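BRO1 protein (Saccharomyces cerevisiae, PDB 1ZB1) is the Bro1 domain of an adapter that helps sort cargo into intralumenal vesicles of multivesicular bodies and recruits the deubiquitinase DOA4 to endosomes. Local coordinates at residues 208-212 with 259-265; 253-257 with 286-290. All coordinates share one frame; numbering follows the deposited sequence.

Contact 1 of 2, residues 208-212 with 259-265; sequences YTLIS and SAYYHGL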
ATOM      1  N   TYR A 208       6.760  26.713   5.073  1.00 41.93           N
ATOM      2  CA  TYR A 208       5.309  26.750   4.968  1.00 39.63           C
ATOM      3  C   TYR A 208       4.763  26.333   3.612  1.00 38.58           C
ATOM      4  O   TYR A 208       3.902  25.457   3.525  1.00 36.63           O
ATOM      5  CB  TYR A 208       4.817  28.151   5.333  1.00 38.53           C
ATOM      6  CG  TYR A 208       5.203  28.555   6.741  1.00 38.65           C
ATOM      7  CD1 TYR A 208       5.263  29.899   7.115  1.00 37.71           C
ATOM      8  CD2 TYR A 208       5.515  27.591   7.699  1.00 36.99           C
ATOM      9  CE1 TYR A 208       5.629  30.267   8.409  1.00 38.00           C
ATOM     10  CE2 TYR A 208       5.878  27.948   8.991  1.00 38.42           C
ATOM     11  CZ  TYR A 208       5.936  29.285   9.338  1.00 38.52           C
ATOM     12  OH  TYR A 208       6.310  29.630  10.614  1.00 40.34           O
ATOM     13  N   THR A 209       5.267  26.955   2.556  1.00 37.48           N
ATOM     14  CA  THR A 209       4.816  26.648   1.210  1.00 37.82           C
ATOM     15  C   THR A 209       4.964  25.156   0.868  1.00 37.08           C
ATOM     16  O   THR A 209       4.054  24.547   0.304  1.00 35.45           O
ATOM     17  CB  THR A 209       5.591  27.505   0.183  1.00 39.91           C
ATOM     18  OG1 THR A 209       5.168  27.173  -1.145  1.00 42.46           O
ATOM     19  CG2 THR A 209       7.091  27.275   0.319  1.00 39.25           C
ATOM     20  N   LEU A 210       6.102  24.570   1.227  1.00 35.83           N
ATOM     21  CA  LEU A 210       6.367  23.158   0.943  1.00 34.95           C
ATOM     22  C   LEU A 210       5.359  22.247   1.648  1.00 33.79           C
ATOM     23  O   LEU A 210       4.684  21.434   1.008  1.00 33.99           O
ATOM     24  CB  LEU A 210       7.779  22.785   1.406  1.00 34.71           C
ATOM     25  CG  LEU A 210       8.607  21.745   0.634  1.00 36.10           C
ATOM     26  CD1 LEU A 210       9.597  21.113   1.600  1.00 34.62           C
ATOM     27  CD2 LEU A 210       7.731  20.680   0.015  1.00 34.47           C
ATOM     28  N   ILE A 211       5.272  22.380   2.968  1.00 33.14           N
ATOM     29  CA  ILE A 211       4.355  21.572   3.765  1.00 32.28           C
ATOM     30  C   ILE A 211       2.942  21.669   3.203  1.00 31.71           C
ATOM     31  O   ILE A 211       2.251  20.659   3.066  1.00 31.06           O
ATOM     32  CB  ILE A 211       4.366  22.016   5.252  1.00 34.51           C
ATOM     33  CG1 ILE A 211       5.688  21.609   5.913  1.00 34.93           C
ATOM     34  CG2 ILE A 211       3.222  21.357   6.017  1.00 33.87           C
ATOM     35  CD1 ILE A 211       6.905  22.219   5.292  1.00 40.72           C
ATOM     36  N   SER A 212       2.526  22.884   2.858  1.00 29.68           N
ATOM     37  CA  SER A 212       1.198  23.110   2.301  1.00 29.48           C
ATOM     38  C   SER A 212       0.942  22.285   1.035  1.00 30.25           C
ATOM     39  O   SER A 212      -0.097  21.631   0.907  1.00 29.59           O
ATOM     40  CB  SER A 212       1.011  24.595   1.985  1.00 28.74           C
ATOM     41  OG  SER A 212      -0.245  24.820   1.377  1.00 26.74           O
ATOM     42  N   SER A 259      -3.179  21.844   4.960  1.00 30.41           N
ATOM     43  CA  SER A 259      -2.673  22.512   3.766  1.00 31.54           C
ATOM     44  C   SER A 259      -3.040  23.997   3.765  1.00 32.15           C
ATOM     45  O   SER A 259      -2.197  24.858   3.501  1.00 32.71           O
ATOM     46  CB  SER A 259      -3.249  21.844   2.518  1.00 30.68           C
ATOM     47  OG  SER A 259      -2.751  22.458   1.350  1.00 34.18           O
ATOM     48  N   ALA A 260      -4.305  24.288   4.051  1.00 30.71           N
ATOM     49  CA  ALA A 260      -4.792  25.663   4.090  1.00 30.88           C
ATOM     50  C   ALA A 260      -4.092  26.443   5.198  1.00 30.28           C
ATOM     51  O   ALA A 260      -3.736  27.605   5.020  1.00 32.37           O
ATOM     52  CB  ALA A 260      -6.302  25.675   4.311  1.00 30.82           C
ATOM     53  N   TYR A 261      -3.905  25.797   6.343  1.00 29.38           N
ATOM     54  CA  TYR A 261      -3.237  26.422   7.476  1.00 30.26           C
ATOM     55  C   TYR A 261      -1.839  26.901   7.088  1.00 31.96           C
ATOM     56  O   TYR A 261      -1.503  28.077   7.255  1.00 31.24           O
ATOM     57  CB  TYR A 261      -3.144  25.428   8.637  1.00 28.81           C
ATOM     58  CG  TYR A 261      -2.213  25.841   9.767  1.00 29.52           C
ATOM     59  CD1 TYR A 261      -2.399  27.041  10.459  1.00 28.98           C
ATOM     60  CD2 TYR A 261      -1.158  25.020  10.154  1.00 28.31           C
ATOM     61  CE1 TYR A 261      -1.557  27.406  11.506  1.00 27.89           C
ATOM     62  CE2 TYR A 261      -0.313  25.373  11.197  1.00 28.54           C
ATOM     63  CZ  TYR A 261      -0.517  26.567  11.870  1.00 29.88           C
ATOM     64  OH  TYR A 261       0.320  26.913  12.901  1.00 28.52           O
ATOM     65  N   TYR A 262      -1.024  25.995   6.559  1.00 31.85           N
ATOM     66  CA  TYR A 262       0.333  26.367   6.184  1.00 32.20           C
ATOM     67  C   TYR A 262       0.391  27.406   5.069  1.00 32.84           C
ATOM     68  O   TYR A 262       1.276  28.257   5.070  1.00 34.12           O
ATOM     69  CB  TYR A 262       1.143  25.119   5.836  1.00 29.46           C
ATOM     70  CG  TYR A 262       1.660  24.436   7.078  1.00 29.38           C
ATOM     71  CD1 TYR A 262       2.758  24.948   7.767  1.00 28.09           C
ATOM     72  CD2 TYR A 262       1.011  23.320   7.609  1.00 26.91           C
ATOM     73  CE1 TYR A 262       3.197  24.370   8.951  1.00 28.29           C
ATOM     74  CE2 TYR A 262       1.439  22.737   8.791  1.00 24.78           C
ATOM     75  CZ  TYR A 262       2.531  23.265   9.458  1.00 27.57           C
ATOM     76  OH  TYR A 262       2.955  22.696  10.631  1.00 28.36           O
ATOM     77  N   HIS A 263      -0.552  27.359   4.134  1.00 33.08           N
ATOM     78  CA  HIS A 263      -0.563  28.347   3.064  1.00 35.77           C
ATOM     79  C   HIS A 263      -0.891  29.706   3.687  1.00 36.28           C
ATOM     80  O   HIS A 263      -0.452  30.753   3.201  1.00 36.46           O
ATOM     81  CB  HIS A 263      -1.601  27.987   1.999  1.00 36.68           C
ATOM     82  CG  HIS A 263      -1.669  28.968   0.870  1.00 39.50           C
ATOM     83  ND1 HIS A 263      -2.674  29.904   0.755  1.00 41.06           N
ATOM     84  CD2 HIS A 263      -0.841  29.176  -0.182  1.00 40.46           C
ATOM     85  CE1 HIS A 263      -2.462  30.645  -0.318  1.00 41.45           C
ATOM     86  NE2 HIS A 263      -1.356  30.224  -0.904  1.00 41.07           N
ATOM     87  N   GLY A 264      -1.662  29.674   4.770  1.00 35.58           N
ATOM     88  CA  GLY A 264      -2.030  30.898   5.460  1.00 34.54           C
ATOM     89  C   GLY A 264      -0.820  31.489   6.157  1.00 34.49           C
ATOM     90  O   GLY A 264      -0.605  32.699   6.110  1.00 33.34           O
ATOM     91  N   LEU A 265      -0.030  30.639   6.808  1.00 34.58           N
ATOM     92  CA  LEU A 265       1.169  31.100   7.496  1.00 36.44           C
ATOM     93  C   LEU A 265       2.127  31.730   6.486  1.00 38.31           C
ATOM     94  O   LEU A 265       2.922  32.606   6.826  1.00 37.92           O
ATOM     95  CB  LEU A 265       1.861  29.940   8.214  1.00 35.58           C
ATOM     96  CG  LEU A 265       1.114  29.326   9.402  1.00 37.01           C
ATOM     97  CD1 LEU A 265       1.968  28.244  10.034  1.00 35.73           C
ATOM     98  CD2 LEU A 265       0.790  30.407  10.427  1.00 35.44           C
TER
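Ser212 and Ser259 join the two helices by a reciprocal pair of hydrogen bonds, each hydroxyl donating to the other's backbone carbonyl. Ser259 OG reaches Ser212 O at 2.8 Å, from above the carbonyl plane, and Ser212 OG reaches Ser259 O at 2.9 Å. The latter oxygen also takes the helical bond from His263 N, and its two donors arrive from opposite faces of the carbonyl. Serine suits both places: it is small enough for the CA atoms of Ser212 and Ser259 to come within 4.2 Å, and each hydroxyl finds an acceptor in this buried spot. Ile338, from a loop, packs on both serines.

The rest of the interface is mainly built round two tyrosine rings, whose broad faces suit CH-pi contact. Ile211 CG2, a branch methyl set opposite the backbone N, lies flat over one face of Tyr262, 3.5 Å from its centroid, while Tyr261 covers the opposite face. At the Tyr262 edge stands Tyr208 CD2, 3.8 Å from Tyr262 CD1. Leu265 CB lies over the Tyr208 ring, 3.9 Å from its centroid.

With axes 7.8 Å apart at 163°, this is the close antiparallel helix packing of an all-helical, TPR-like part of the Bro1 domain.

Contact 2 of 2, residues 253-257 with 286-290; sequences HFYKS and QLISS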
ATOM      1  N   HIS A 253     -10.060  15.308   5.014  1.00 24.73           N
ATOM      2  CA  HIS A 253     -10.408  16.642   5.499  1.00 25.63           C
ATOM      3  C   HIS A 253      -9.277  17.215   6.350  1.00 24.53           C
ATOM      4  O   HIS A 253      -8.948  18.392   6.243  1.00 23.63           O
ATOM      5  CB  HIS A 253     -11.690  16.610   6.339  1.00 28.03           C
ATOM      6  CG  HIS A 253     -12.929  16.360   5.541  1.00 28.80           C
ATOM      7  ND1 HIS A 253     -13.358  17.215   4.549  1.00 30.37           N
ATOM      8  CD2 HIS A 253     -13.831  15.352   5.588  1.00 29.48           C
ATOM      9  CE1 HIS A 253     -14.472  16.744   4.018  1.00 31.61           C
ATOM     10  NE2 HIS A 253     -14.780  15.615   4.631  1.00 32.12           N
ATOM     11  N   PHE A 254      -8.679  16.382   7.196  1.00 24.90           N
ATOM     12  CA  PHE A 254      -7.598  16.850   8.061  1.00 25.38           C
ATOM     13  C   PHE A 254      -6.392  17.389   7.295  1.00 26.81           C
ATOM     14  O   PHE A 254      -5.820  18.418   7.667  1.00 25.02           O
ATOM     15  CB  PHE A 254      -7.118  15.744   8.994  1.00 26.14           C
ATOM     16  CG  PHE A 254      -6.017  16.180   9.917  1.00 29.09           C
ATOM     17  CD1 PHE A 254      -6.281  17.046  10.971  1.00 31.28           C
ATOM     18  CD2 PHE A 254      -4.707  15.754   9.713  1.00 30.14           C
ATOM     19  CE1 PHE A 254      -5.259  17.485  11.810  1.00 30.37           C
ATOM     20  CE2 PHE A 254      -3.677  16.185  10.544  1.00 31.21           C
ATOM     21  CZ  PHE A 254      -3.953  17.054  11.597  1.00 30.47           C
ATOM     22  N   TYR A 255      -5.990  16.694   6.237  1.00 24.47           N
ATOM     23  CA  TYR A 255      -4.842  17.154   5.476  1.00 25.96           C
ATOM     24  C   TYR A 255      -5.186  18.356   4.608  1.00 25.77           C
ATOM     25  O   TYR A 255      -4.327  19.190   4.325  1.00 27.50           O
ATOM     26  CB  TYR A 255      -4.237  15.984   4.687  1.00 23.70           C
ATOM     27  CG  TYR A 255      -3.424  15.103   5.615  1.00 23.26           C
ATOM     28  CD1 TYR A 255      -2.283  15.604   6.244  1.00 23.70           C
ATOM     29  CD2 TYR A 255      -3.839  13.811   5.946  1.00 22.08           C
ATOM     30  CE1 TYR A 255      -1.580  14.849   7.184  1.00 22.90           C
ATOM     31  CE2 TYR A 255      -3.139  13.049   6.887  1.00 20.36           C
ATOM     32  CZ  TYR A 255      -2.014  13.576   7.502  1.00 21.80           C
ATOM     33  OH  TYR A 255      -1.329  12.849   8.453  1.00 22.23           O
ATOM     34  N   LYS A 256      -6.446  18.468   4.211  1.00 27.13           N
ATOM     35  CA  LYS A 256      -6.865  19.626   3.433  1.00 29.23           C
ATOM     36  C   LYS A 256      -6.756  20.834   4.375  1.00 29.54           C
ATOM     37  O   LYS A 256      -6.322  21.916   3.976  1.00 29.10           O
ATOM     38  CB  LYS A 256      -8.309  19.465   2.959  1.00 30.07           C
ATOM     39  CG  LYS A 256      -8.868  20.701   2.284  1.00 33.40           C
ATOM     40  CD  LYS A 256      -9.174  20.460   0.820  1.00 37.35           C
ATOM     41  CE  LYS A 256     -10.271  19.419   0.637  1.00 38.21           C
ATOM     42  NZ  LYS A 256     -10.631  19.275  -0.802  1.00 38.23           N
ATOM     43  N   SER A 257      -7.145  20.630   5.630  1.00 28.94           N
ATOM     44  CA  SER A 257      -7.082  21.678   6.645  1.00 28.67           C
ATOM     45  C   SER A 257      -5.636  22.094   6.896  1.00 28.62           C
ATOM     46  O   SER A 257      -5.321  23.286   6.941  1.00 28.46           O
ATOM     47  CB  SER A 257      -7.691  21.186   7.963  1.00 28.14           C
ATOM     48  OG  SER A 257      -7.461  22.119   9.012  1.00 25.77           O
ATOM     49  N   GLN A 286     -12.511  22.901   7.262  1.00 31.25           N
ATOM     50  CA  GLN A 286     -12.074  21.546   6.971  1.00 30.13           C
ATOM     51  C   GLN A 286     -11.780  20.736   8.225  1.00 29.20           C
ATOM     52  O   GLN A 286     -12.141  19.562   8.306  1.00 29.28           O
ATOM     53  CB  GLN A 286     -10.844  21.583   6.065  1.00 30.17           C
ATOM     54  CG  GLN A 286     -11.165  21.998   4.644  1.00 33.81           C
ATOM     55  CD  GLN A 286     -12.192  21.081   4.001  1.00 36.18           C
ATOM     56  OE1 GLN A 286     -12.035  19.856   4.004  1.00 38.34           O
ATOM     57  NE2 GLN A 286     -13.243  21.666   3.444  1.00 36.31           N
ATOM     58  N   LEU A 287     -11.126  21.350   9.207  1.00 28.17           N
ATOM     59  CA  LEU A 287     -10.825  20.637  10.441  1.00 28.53           C
ATOM     60  C   LEU A 287     -12.131  20.206  11.111  1.00 30.11           C
ATOM     61  O   LEU A 287     -12.246  19.085  11.612  1.00 30.09           O
ATOM     62  CB  LEU A 287     -10.024  21.517  11.400  1.00 27.49           C
ATOM     63  CG  LEU A 287      -9.764  20.874  12.764  1.00 24.80           C
ATOM     64  CD1 LEU A 287      -8.917  19.630  12.590  1.00 26.58           C
ATOM     65  CD2 LEU A 287      -9.062  21.868  13.684  1.00 28.61           C
ATOM     66  N   ILE A 288     -13.114  21.100  11.127  1.00 30.25           N
ATOM     67  CA  ILE A 288     -14.399  20.766  11.733  1.00 31.49           C
ATOM     68  C   ILE A 288     -15.056  19.624  10.950  1.00 30.83           C
ATOM     69  O   ILE A 288     -15.636  18.714  11.540  1.00 31.43           O
ATOM     70  CB  ILE A 288     -15.341  21.996  11.775  1.00 31.41           C
ATOM     71  CG1 ILE A 288     -14.796  23.025  12.769  1.00 31.64           C
ATOM     72  CG2 ILE A 288     -16.747  21.572  12.200  1.00 30.60           C
ATOM     73  CD1 ILE A 288     -15.512  24.367  12.738  1.00 34.22           C
ATOM     74  N   SER A 289     -14.945  19.665   9.624  1.00 31.62           N
ATOM     75  CA  SER A 289     -15.516  18.620   8.773  1.00 31.43           C
ATOM     76  C   SER A 289     -14.952  17.226   9.081  1.00 30.73           C
ATOM     77  O   SER A 289     -15.633  16.220   8.881  1.00 30.04           O
ATOM     78  CB  SER A 289     -15.259  18.933   7.293  1.00 31.27           C
ATOM     79  OG  SER A 289     -16.063  19.999   6.828  1.00 33.55           O
ATOM     80  N   SER A 290     -13.716  17.169   9.569  1.00 28.42           N
ATOM     81  CA  SER A 290     -13.067  15.895   9.866  1.00 28.58           C
ATOM     82  C   SER A 290     -13.461  15.290  11.205  1.00 28.06           C
ATOM     83  O   SER A 290     -13.361  14.077  11.402  1.00 24.50           O
ATOM     84  CB  SER A 290     -11.547  16.062   9.861  1.00 29.85           C
ATOM     85  OG  SER A 290     -11.105  16.678  11.063  1.00 28.18           O
TER
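His253 and Gln286 meet because both side chains leave their helices with CG anti to the carbonyl carbon (both chi1 near -70°), and Gln286 then bends at chi2, which turns its amide oxygen back toward the imidazole. The two side chains cross at about a right angle. His253 ND1 donates to Gln286 OE1 at 3.0 Å in a nearly straight bond, 171° at the hydrogen. The oxygen lies practically in the imidazole plane, at the ring's edge, whereas the donor is tilted 25° from the carbonyl plane of the amide. Ser289 CB covers one face of the same ring in a CH-pi contact, 3.9 Å from the centroid, so the imidazole is held both at its edge and over a face.

Carbon contacts line the rest of the interface. Lys256 CG touches Gln286 CG at 3.5 Å, so the lysine contributes the methylene part of its chain here. Ser257 CB lies 3.7 Å from Gln286 CB, and His253 CB is 3.6 Å from Ser290 CB; a serine on one side of each pair keeps these contacts short and is consistent with the axes lying 7.7 Å apart. Ser290 turns its OG back to Leu287 O at 2.7 Å, which satisfies the hydroxyl within its own helix and leaves CB facing His253.

On the buried side, Phe254 and Leu287 lie side by side and point the same way, with Leu287 CD1 at the edge of the phenyl ring. Phe306 of helix 303-322 packs on Leu287 and Ser257 from beyond the pair.

The bond requires a hydrogen on His253 ND1, which either the neutral ND1-H form or the protonated imidazolium can supply; the nearby Lys256 would probably disfavour the charged form.

Contacts 1 and 2 share helix 242-269, which pairs antiparallel with helix 208-230 in contact 1 and with helix 275-290 in contact 2. Their centres lie about 14 Å apart, and the segments alternate along the chain: 208-212, 253-257, 259-265, then 286-290. The middle two almost abut on the shared helix, so consecutive turns of it serve different neighbours. Three successive helices are thus joined in an up-and-down arrangement, with both crossings at 163°. The contacts lie on the same side of the chain's centre, 26 and 23 Å from it, and together join these helices side by side within the elongated, mostly helical Bro1 domain.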